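Local coordinates for protein copper-containing nitrite reductase (Thermus scotoductus, PDB 6HBE) that probably reduces nitrite to nitric oxide with electrons from a c-type cytochrome, working as a copper-containing homotrimer, at residues E21-F33 with G43-V56. Sequence-based numbering, arbitrary orientation.
Sequences ERHFTLEARSSIF and GFSFNDMSPGPMLV
Segments 21-33 and 43-46 belong to the antiparallel beta hairpin of strands 21-36 and 39-46 in a cupredoxin domain, and paired backbone bonds fix its register: Arg29 with Ser45 and Ser31 with Gly43 are hydrogen-bonded pairs, Ala28 with Phe46 and Ser30 with Phe44 non-hydrogen-bonded ones. Asn47 continues the pairing: its N donates to Glu27 O, while its OD1, 2.9 Å from Glu27 N, receives a nearly straight bond (172°) from above the amide plane. There the chain leaves the strand in a type I' turn, Phe46 to Met49. On the sheet face shared with Arg29, Ser31 OG lies 2.6 Å from Ser45 OG, a hydrogen bond in which either hydroxyl could be the donor, and beside them Asp48 OD1 accepts from a water that Ile32 N donates to. The Arg29 guanidinium stacks over the Asp48 carboxylate, planes 23° apart; NE to OD1 is 4.0 Å, a long salt bridge of charges alone. With chi1 at 43°, Arg29 CG sits between backbone N and carbonyl carbon, 3.3 Å from Ser45 OG. Replacing Arg29 by alanine strips the guanidinium from Asp48 and is likely to leave that carboxylate without its nearby positive charge. Ser50 CB rests on the Phe33 ring face, 3.7 Å from its centroid, a CH-pi contact. Farther along, Leu55 CB stands over the Phe24 ring, 4.0 Å from the centroid, and Arg22 NH1 reaches Val56 O (2.9 Å), tying strand 21-36 to strand 55-58, at the edge of the second sheet. Phe44 stacks on His125 and meets His75 edge-to-face, and Ser45 O accepts from Gln130 NE2; all three partners bind the type 1 copper, placing the hairpin beside the electron-transfer site of a cupredoxin beta sandwich.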
loop_
_atom_site.group_PDB
_atom_site.type_symbol
_atom_site.label_atom_id
_atom_site.label_comp_id
_atom_site.label_asym_id
_atom_site.label_seq_id
_atom_site.Cartn_x
_atom_site.Cartn_y
_atom_site.Cartn_z
ATOM N N GLU C 21 -31.843 -22.641 16.877
ATOM C CA GLU C 21 -30.887 -22.065 17.817
ATOM C C GLU C 21 -29.588 -22.799 17.621
ATOM O O GLU C 21 -29.568 -24.039 17.576
ATOM C CB GLU C 21 -31.373 -22.197 19.249
ATOM C CG GLU C 21 -32.684 -21.451 19.467
ATOM C CD GLU C 21 -33.068 -21.347 20.928
ATOM O OE1 GLU C 21 -32.266 -20.796 21.714
ATOM O OE2 GLU C 21 -34.173 -21.811 21.291
ATOM N N ARG C 22 -28.513 -22.031 17.471
ATOM C CA ARG C 22 -27.203 -22.556 17.154
ATOM C C ARG C 22 -26.262 -22.048 18.208
ATOM O O ARG C 22 -26.310 -20.867 18.567
ATOM C CB ARG C 22 -26.758 -22.057 15.774
ATOM C CG ARG C 22 -27.639 -22.487 14.612
ATOM C CD ARG C 22 -27.712 -24.012 14.517
ATOM N NE ARG C 22 -26.373 -24.588 14.663
ATOM C CZ ARG C 22 -25.434 -24.594 13.709
ATOM N NH1 ARG C 22 -25.684 -24.104 12.488
ATOM N NH2 ARG C 22 -24.237 -25.126 13.965
ATOM N N HIS C 23 -25.374 -22.907 18.681
ATOM C CA HIS C 23 -24.482 -22.529 19.738
ATOM C C HIS C 23 -23.036 -22.799 19.361
ATOM O O HIS C 23 -22.712 -23.881 18.879
ATOM C CB HIS C 23 -24.866 -23.259 21.032
ATOM C CG HIS C 23 -23.993 -22.889 22.184
ATOM N ND1 HIS C 23 -23.489 -23.814 23.070
ATOM C CD2 HIS C 23 -23.483 -21.689 22.557
ATOM C CE1 HIS C 23 -22.720 -23.198 23.952
ATOM N NE2 HIS C 23 -22.690 -21.908 23.653
ATOM N N PHE C 24 -22.174 -21.801 19.586
ATOM C CA PHE C 24 -20.766 -21.873 19.260
ATOM C C PHE C 24 -19.919 -21.403 20.430
ATOM O O PHE C 24 -20.266 -20.413 21.097
ATOM C CB PHE C 24 -20.441 -21.000 18.020
ATOM C CG PHE C 24 -21.246 -21.348 16.785
ATOM C CD1 PHE C 24 -20.924 -22.456 16.007
ATOM C CD2 PHE C 24 -22.342 -20.579 16.419
ATOM C CE1 PHE C 24 -21.655 -22.767 14.867
ATOM C CE2 PHE C 24 -23.088 -20.878 15.285
ATOM C CZ PHE C 24 -22.747 -21.979 14.504
ATOM N N THR C 25 -18.780 -22.070 20.636
ATOM C CA THR C 25 -17.845 -21.720 21.692
ATOM C C THR C 25 -16.503 -21.260 21.108
ATOM O O THR C 25 -15.889 -21.976 20.323
ATOM C CB THR C 25 -17.632 -22.872 22.687
ATOM O OG1 THR C 25 -18.903 -23.259 23.234
ATOM C CG2 THR C 25 -16.733 -22.409 23.846
ATOM N N LEU C 26 -16.102 -20.024 21.431
ATOM C CA LEU C 26 -14.777 -19.509 21.069
ATOM C C LEU C 26 -13.888 -19.338 22.296
ATOM O O LEU C 26 -14.319 -18.726 23.293
ATOM C CB LEU C 26 -14.914 -18.167 20.319
ATOM C CG LEU C 26 -15.684 -18.215 18.998
ATOM C CD1 LEU C 26 -15.913 -16.826 18.439
ATOM C CD2 LEU C 26 -14.956 -19.084 17.966
ATOM N N GLU C 27 -12.644 -19.809 22.208
ATOM C CA GLU C 27 -11.696 -19.778 23.288
ATOM C C GLU C 27 -10.439 -18.965 22.937
ATOM O O GLU C 27 -9.586 -19.416 22.159
ATOM C CB GLU C 27 -11.310 -21.212 23.695
ATOM C CG GLU C 27 -12.515 -22.054 24.124
ATOM C CD GLU C 27 -12.127 -23.375 24.783
ATOM O OE1 GLU C 27 -11.069 -23.936 24.426
ATOM O OE2 GLU C 27 -12.887 -23.848 25.659
ATOM N N ALA C 28 -10.317 -17.775 23.528
ATOM C CA ALA C 28 -9.156 -16.915 23.288
ATOM C C ALA C 28 -7.901 -17.453 23.967
ATOM O O ALA C 28 -7.925 -17.789 25.173
ATOM C CB ALA C 28 -9.438 -15.471 23.737
ATOM N N ARG C 29 -6.806 -17.526 23.206
ATOM C CA ARG C 29 -5.509 -18.030 23.705
ATOM C C ARG C 29 -4.283 -17.481 22.981
ATOM O O ARG C 29 -4.408 -16.829 21.956
ATOM C CB ARG C 29 -5.480 -19.545 23.663
ATOM C CG ARG C 29 -6.047 -20.147 22.409
ATOM C CD ARG C 29 -6.534 -21.549 22.697
ATOM N NE ARG C 29 -5.437 -22.359 23.183
ATOM C CZ ARG C 29 -5.519 -23.655 23.462
ATOM N NH1 ARG C 29 -6.660 -24.334 23.289
ATOM N NH2 ARG C 29 -4.426 -24.274 23.900
ATOM N N SER C 30 -3.114 -17.704 23.583
ATOM C CA SER C 30 -1.816 -17.500 22.967
ATOM C C SER C 30 -1.449 -18.770 22.210
ATOM O O SER C 30 -1.627 -19.870 22.751
ATOM C CB SER C 30 -0.739 -17.274 24.032
ATOM O OG SER C 30 -0.778 -15.937 24.466
ATOM N N SER C 31 -0.924 -18.640 20.991
ATOM C CA SER C 31 -0.621 -19.832 20.157
ATOM C C SER C 31 0.628 -19.671 19.274
ATOM O O SER C 31 1.195 -18.559 19.122
ATOM C CB SER C 31 -1.818 -20.165 19.259
ATOM O OG SER C 31 -3.068 -20.210 19.963
ATOM N N ILE C 32 1.022 -20.784 18.664
ATOM C CA ILE C 32 2.119 -20.832 17.709
ATOM C C ILE C 32 1.594 -21.569 16.465
ATOM O O ILE C 32 1.100 -22.688 16.591
ATOM C CB ILE C 32 3.347 -21.562 18.275
ATOM C CG1 ILE C 32 3.768 -20.956 19.617
ATOM C CG2 ILE C 32 4.511 -21.523 17.291
ATOM C CD1 ILE C 32 4.949 -21.650 20.266
ATOM N N PHE C 33 1.693 -20.938 15.285
ATOM C CA PHE C 33 1.223 -21.529 14.018
ATOM C C PHE C 33 2.381 -21.919 13.071
ATOM O O PHE C 33 3.317 -21.154 12.914
ATOM C CB PHE C 33 0.292 -20.537 13.301
ATOM C CG PHE C 33 -0.613 -19.737 14.215
ATOM C CD1 PHE C 33 -1.674 -20.339 14.864
ATOM C CD2 PHE C 33 -0.446 -18.344 14.363
ATOM C CE1 PHE C 33 -2.519 -19.618 15.688
ATOM C CE2 PHE C 33 -1.293 -17.604 15.194
ATOM C CZ PHE C 33 -2.339 -18.244 15.843
ATOM N N GLY C 43 1.575 -15.733 18.033
ATOM C CA GLY C 43 0.500 -14.760 18.085
ATOM C C GLY C 43 -0.617 -15.135 19.032
ATOM O O GLY C 43 -0.391 -15.782 20.045
ATOM N N PHE C 44 -1.825 -14.694 18.708
ATOM C CA PHE C 44 -3.029 -14.999 19.464
ATOM C C PHE C 44 -4.019 -15.720 18.550
ATOM O O PHE C 44 -4.030 -15.472 17.333
ATOM C CB PHE C 44 -3.710 -13.721 19.968
ATOM C CG PHE C 44 -2.871 -12.875 20.913
ATOM C CD1 PHE C 44 -2.481 -13.374 22.162
ATOM C CD2 PHE C 44 -2.529 -11.549 20.589
ATOM C CE1 PHE C 44 -1.715 -12.603 23.046
ATOM C CE2 PHE C 44 -1.766 -10.769 21.471
ATOM C CZ PHE C 44 -1.357 -11.299 22.695
ATOM N N SER C 45 -4.871 -16.581 19.122
ATOM C CA SER C 45 -5.898 -17.306 18.358
ATOM C C SER C 45 -7.241 -17.408 19.083
ATOM O O SER C 45 -7.361 -17.041 20.281
ATOM C CB SER C 45 -5.416 -18.724 18.032
ATOM O OG SER C 45 -5.420 -19.538 19.188
ATOM N N PHE C 46 -8.237 -17.867 18.339
ATOM C CA PHE C 46 -9.401 -18.543 18.896
ATOM C C PHE C 46 -9.226 -20.048 18.630
ATOM O O PHE C 46 -9.042 -20.476 17.478
ATOM C CB PHE C 46 -10.692 -18.055 18.293
ATOM C CG PHE C 46 -11.014 -16.620 18.631
ATOM C CD1 PHE C 46 -11.443 -16.278 19.895
ATOM C CD2 PHE C 46 -10.820 -15.609 17.693
ATOM C CE1 PHE C 46 -11.716 -14.966 20.219
ATOM C CE2 PHE C 46 -11.099 -14.296 18.004
ATOM C CZ PHE C 46 -11.547 -13.971 19.272
ATOM N N ASN C 47 -9.242 -20.835 19.707
ATOM C CA ASN C 47 -9.201 -22.301 19.640
ATOM C C ASN C 47 -7.966 -22.905 18.984
ATOM O O ASN C 47 -8.042 -23.974 18.371
ATOM C CB ASN C 47 -10.451 -22.836 18.961
ATOM C CG ASN C 47 -11.735 -22.347 19.610
ATOM O OD1 ASN C 47 -11.992 -21.130 19.749
ATOM N ND2 ASN C 47 -12.571 -23.283 19.986
ATOM N N ASP C 48 -6.839 -22.215 19.120
ATOM C CA ASP C 48 -5.540 -22.688 18.686
ATOM C C ASP C 48 -5.360 -22.862 17.143
ATOM O O ASP C 48 -4.548 -23.680 16.702
ATOM C CB ASP C 48 -5.229 -23.981 19.443
ATOM C CG ASP C 48 -3.740 -24.176 19.730
ATOM O OD1 ASP C 48 -3.019 -23.212 20.115
ATOM O OD2 ASP C 48 -3.306 -25.348 19.620
ATOM N N MET C 49 -6.137 -22.106 16.357
ATOM C CA MET C 49 -6.047 -22.078 14.878
ATOM C C MET C 49 -6.151 -20.624 14.390
ATOM O O MET C 49 -6.871 -19.842 15.000
ATOM C CB MET C 49 -7.168 -22.901 14.233
ATOM C CG MET C 49 -8.500 -22.896 14.968
ATOM S SD MET C 49 -9.757 -24.012 14.286
ATOM C CE MET C 49 -8.737 -25.421 13.861
ATOM N N SER C 50 -5.447 -20.280 13.303
ATOM C CA SER C 50 -5.605 -18.965 12.637
ATOM C C SER C 50 -5.621 -19.182 11.104
ATOM O O SER C 50 -4.601 -19.577 10.552
ATOM C CB SER C 50 -4.472 -18.018 13.015
ATOM O OG SER C 50 -4.671 -16.738 12.403
ATOM N N PRO C 51 -6.746 -18.967 10.423
ATOM C CA PRO C 51 -8.001 -18.453 10.999
ATOM C C PRO C 51 -8.695 -19.417 11.951
ATOM O O PRO C 51 -8.464 -20.647 11.908
ATOM C CB PRO C 51 -8.889 -18.229 9.780
ATOM C CG PRO C 51 -8.280 -19.017 8.669
ATOM C CD PRO C 51 -6.803 -19.055 8.957
ATOM N N GLY C 52 -9.534 -18.853 12.816
ATOM C CA GLY C 52 -10.223 -19.626 13.835
ATOM C C GLY C 52 -11.381 -20.494 13.316
ATOM O O GLY C 52 -11.580 -20.600 12.101
ATOM N N PRO C 53 -12.139 -21.117 14.227
ATOM C CA PRO C 53 -13.297 -21.931 13.871
ATOM C C PRO C 53 -14.251 -21.225 12.931
ATOM O O PRO C 53 -14.555 -20.070 13.151
ATOM C CB PRO C 53 -13.981 -22.166 15.240
ATOM C CG PRO C 53 -12.831 -22.196 16.175
ATOM C CD PRO C 53 -11.983 -21.045 15.694
ATOM N N MET C 54 -14.682 -21.906 11.888
ATOM C CA MET C 54 -15.647 -21.363 10.936
ATOM C C MET C 54 -17.042 -21.694 11.405
ATOM O O MET C 54 -17.328 -22.875 11.659
ATOM C CB MET C 54 -15.411 -21.954 9.528
ATOM C CG MET C 54 -16.387 -21.419 8.478
ATOM S SD MET C 54 -16.164 -22.138 6.823
ATOM C CE MET C 54 -16.958 -23.736 7.032
ATOM N N LEU C 55 -17.916 -20.678 11.486
ATOM C CA LEU C 55 -19.307 -20.830 11.927
ATOM C C LEU C 55 -20.241 -20.658 10.760
ATOM O O LEU C 55 -20.074 -19.721 9.978
ATOM C CB LEU C 55 -19.639 -19.781 13.003
ATOM C CG LEU C 55 -18.536 -19.432 14.005
ATOM C CD1 LEU C 55 -19.018 -18.357 14.996
ATOM C CD2 LEU C 55 -18.003 -20.649 14.746
ATOM N N VAL C 56 -21.210 -21.565 10.596
ATOM C CA VAL C 56 -22.187 -21.472 9.514
ATOM C C VAL C 56 -23.590 -21.622 10.095
ATOM O O VAL C 56 -23.869 -22.603 10.794
ATOM C CB VAL C 56 -21.970 -22.575 8.447
ATOM C CG1 VAL C 56 -23.019 -22.477 7.345
ATOM C CG2 VAL C 56 -20.565 -22.486 7.866
HETATM O O HOH W 1 -0.308 -23.149 19.875
#